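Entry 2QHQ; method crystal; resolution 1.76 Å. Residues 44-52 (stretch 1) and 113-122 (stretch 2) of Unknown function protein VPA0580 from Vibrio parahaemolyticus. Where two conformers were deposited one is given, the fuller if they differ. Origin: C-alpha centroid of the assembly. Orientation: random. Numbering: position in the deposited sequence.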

# COMPACT_ATOMS: atom_id res chain seq x y z
N THR B 44 -14.03 8.29 2.87
CA THR B 44 -15.17 7.67 3.52
C THR B 44 -14.69 6.82 4.69
O THR B 44 -13.66 6.13 4.59
N PRO B 45 -15.42 6.88 5.83
CA PRO B 45 -14.92 6.19 7.02
C PRO B 45 -14.83 4.68 6.83
O PRO B 45 -15.58 4.09 6.04
N ALA B 46 -13.90 4.06 7.56
CA ALA B 46 -13.63 2.62 7.45
C ALA B 46 -13.09 2.11 8.76
O ALA B 46 -12.21 2.74 9.36
N ALA B 47 -13.60 0.95 9.19
CA ALA B 47 -13.01 0.27 10.35
C ALA B 47 -11.67 -0.32 9.96
O ALA B 47 -11.50 -0.80 8.83
N PHE B 48 -10.70 -0.27 10.88
CA PHE B 48 -9.42 -0.93 10.64
C PHE B 48 -8.75 -1.36 11.93
O PHE B 48 -8.89 -0.69 12.95
N THR B 49 -8.06 -2.49 11.86
CA THR B 49 -7.26 -2.95 12.99
C THR B 49 -5.83 -2.55 12.75
O THR B 49 -5.40 -2.38 11.61
N ASN B 50 -5.11 -2.36 13.84
CA ASN B 50 -3.75 -1.85 13.79
C ASN B 50 -3.00 -2.49 14.95
O ASN B 50 -2.93 -1.93 16.05
N GLY B 51 -2.50 -3.70 14.71
CA GLY B 51 -1.84 -4.50 15.75
C GLY B 51 -2.81 -4.76 16.89
O GLY B 51 -3.85 -5.39 16.69
N ASN B 52 -2.50 -4.23 18.07
CA ASN B 52 -3.33 -4.49 19.25
C ASN B 52 -4.40 -3.44 19.49
O ASN B 52 -5.07 -3.45 20.53
N GLU B 113 2.17 -5.09 8.57
CA GLU B 113 1.71 -6.45 8.85
C GLU B 113 0.49 -6.43 9.78
O GLU B 113 -0.40 -7.25 9.65
N GLY B 114 0.48 -5.47 10.70
CA GLY B 114 -0.59 -5.37 11.70
C GLY B 114 -1.81 -4.58 11.23
O GLY B 114 -2.79 -4.48 11.96
N ILE B 115 -1.76 -4.02 10.03
CA ILE B 115 -2.87 -3.19 9.55
C ILE B 115 -3.85 -4.06 8.76
O ILE B 115 -3.42 -4.86 7.95
N GLN B 116 -5.15 -3.90 9.00
CA GLN B 116 -6.17 -4.57 8.19
C GLN B 116 -7.39 -3.66 8.13
O GLN B 116 -8.01 -3.39 9.17
N PHE B 117 -7.69 -3.16 6.94
CA PHE B 117 -8.92 -2.38 6.71
C PHE B 117 -10.09 -3.30 6.40
O PHE B 117 -9.94 -4.31 5.69
N GLU B 118 -11.27 -2.93 6.92
CA GLU B 118 -12.50 -3.62 6.59
C GLU B 118 -12.98 -3.25 5.19
O GLU B 118 -13.53 -4.08 4.47
N THR B 119 -12.74 -1.99 4.81
CA THR B 119 -13.09 -1.49 3.50
C THR B 119 -12.20 -0.28 3.20
O THR B 119 -11.46 0.16 4.06
N SER B 120 -12.26 0.22 1.97
CA SER B 120 -11.37 1.31 1.57
C SER B 120 -11.89 2.66 2.04
O SER B 120 -13.10 2.90 2.08
N ALA B 121 -10.96 3.54 2.40
CA ALA B 121 -11.30 4.85 2.94
C ALA B 121 -11.07 6.00 1.98
O ALA B 121 -11.63 7.08 2.19
N LEU B 122 -10.27 5.80 0.93
CA LEU B 122 -9.89 6.91 0.04
C LEU B 122 -10.04 6.55 -1.43
O LEU B 122 -9.67 5.45 -1.85

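The two stretches run antiparallel, with strand axes 176° apart in direction and 4.6 Å apart at closest approach. Paired residues share a face of the sheet, F48/F117 and N50/I115 on one and T49/Q116 on the other. Together the stretches bury 621 Å².

T44 is anchored by its backbone: N donates to A121 O at 2.8 Å with an N-H...O angle of 167°. Its CA-to-CB bond points sideways, and in the p rotamer (chi1 54°) OG1 lies 3.7 Å from S120 O, too far for a direct hydrogen bond. Two waters link this end of the contact instead. One water donates to T44 OG1 (2.8 Å from the water O) and weakly to A121 O (3.3 Å); a second donates to P45 O (2.6 Å) and S120 O (2.7 Å), and accepts a weak bond from T44 OG1 (3.4 Å). The CA-to-CB bond of P45 points away from stretch 2; its ring is C-gamma endo.

A46 points toward stretch 2, and its methyl is surrounded: CB lies 3.4 Å from T119 O, 3.8 Å from T119 CG2, 4.0 Å from A121 CB, and 4.1 Å from F117 CD1, at the edge of that ring. T119 O, covered here, has no polar partner in the model.

A47 CB points sideways and comes 3.7 Å from E118 OE1. The extended E118 side chain (chi1 and chi2 both t) reaches A47 N through a third water, which accepts from A47 N at 2.9 Å and donates to E118 OE1 at 2.5 Å. The direct bond is E118 N to A47 O, 2.9 Å and 174°.

F48 and F117 form a non-hydrogen-bonded pair, CA atoms 4.2 Å apart. With F48 chi1 at p (75°) and F117 at m (-83°), the ring planes differ by 17° and the centroids are 5.1 Å apart, but the rings are slid apart and barely overlap. Instead F48 CB sits over one face of the F117 ring, 3.9 Å from its centroid and 16° off the normal. At the F48 ring edge, I115 CD1 approaches F48 CD1 to 4.1 Å.

T49 and Q116 share the other face. Their backbones exchange two bonds, T49 N to Q116 O (2.8 Å) and Q116 N to T49 O (3.0 Å), while T49 OG1 (chi1 p) packs 3.3 Å from Q116 CB; the end of the Q116 side chain leads away.

N50, chi1 t, returns to the face of F48, where OD1 meets I115 CD1 at 3.5 Å; I115 is m at both chi angles. N50 ND2 is hydrogen-bonded elsewhere in the structure. G51 N closes the ladder on G114 O (2.9 Å), and N52 points away without contact.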

# COMPACT_ATOMS: atom_id res chain seq x y z
CB THR B 44 -16.03 6.86 2.54
OG1 THR B 44 -15.22 5.92 1.86
CG2 THR B 44 -16.66 7.76 1.47
CB PRO B 45 -15.99 6.51 8.08
CG PRO B 45 -17.23 6.79 7.32
CD PRO B 45 -16.71 7.55 6.08
CB ALA B 46 -12.62 2.34 6.34
CB ALA B 47 -13.95 -0.85 10.85
CB PHE B 48 -8.47 -0.07 9.79
CG PHE B 48 -7.83 1.11 10.52
CD1 PHE B 48 -6.47 1.07 10.88
CD2 PHE B 48 -8.56 2.28 10.77
CE1 PHE B 48 -5.86 2.19 11.52
CE2 PHE B 48 -7.97 3.40 11.39
CZ PHE B 48 -6.61 3.35 11.76
CB THR B 49 -7.37 -4.47 13.20
OG1 THR B 49 -7.24 -5.14 11.94
CG2 THR B 49 -8.71 -4.82 13.85
CB ASN B 50 -3.80 -0.33 13.88
CG ASN B 50 -2.41 0.32 13.87
OD1 ASN B 50 -1.38 -0.33 13.64
ND2 ASN B 50 -2.40 1.63 14.15
CB ASN B 52 -2.47 -4.70 20.49
CG ASN B 52 -1.75 -6.05 20.48
OD1 ASN B 52 -0.59 -6.13 20.91
ND2 ASN B 52 -2.42 -7.09 19.99
CB GLU B 113 2.83 -7.24 9.51
CG GLU B 113 3.97 -7.57 8.57
CD GLU B 113 5.12 -6.58 8.57
OE1 GLU B 113 4.95 -5.39 8.96
OE2 GLU B 113 6.22 -7.00 8.17
CB ILE B 115 -2.37 -2.04 8.63
CG1 ILE B 115 -1.64 -0.95 9.46
CG2 ILE B 115 -3.53 -1.46 7.77
CD1 ILE B 115 -2.55 -0.12 10.38
CB GLN B 116 -6.55 -5.92 8.80
CG GLN B 116 -7.72 -6.63 8.10
CD GLN B 116 -7.30 -7.87 7.34
OE1 GLN B 116 -6.11 -8.18 7.20
NE2 GLN B 116 -8.29 -8.62 6.86
CB PHE B 117 -8.73 -1.43 5.52
CG PHE B 117 -8.04 -0.15 5.88
CD1 PHE B 117 -8.80 0.98 6.17
CD2 PHE B 117 -6.65 -0.05 5.87
CE1 PHE B 117 -8.19 2.19 6.47
CE2 PHE B 117 -6.03 1.16 6.20
CZ PHE B 117 -6.82 2.29 6.50
CB GLU B 118 -13.59 -3.33 7.65
CG GLU B 118 -14.85 -4.12 7.39
CD GLU B 118 -16.00 -3.84 8.37
OE1 GLU B 118 -16.29 -2.66 8.67
OE2 GLU B 118 -16.66 -4.83 8.78
CB THR B 119 -14.58 -1.13 3.45
OG1 THR B 119 -14.96 -0.87 2.09
CG2 THR B 119 -14.89 0.04 4.38
CB SER B 120 -11.12 1.32 0.07
OG SER B 120 -12.33 1.26 -0.62
CB ALA B 121 -10.55 5.09 4.29
CB LEU B 122 -8.43 7.35 0.27
CG LEU B 122 -8.04 7.97 1.62
CD1 LEU B 122 -6.53 8.24 1.65
CD2 LEU B 122 -8.87 9.27 1.91
O HOH W 1 -13.78 7.06 -0.30
O HOH W 2 -15.33 3.06 3.68
O HOH W 3 -15.70 -0.36 7.76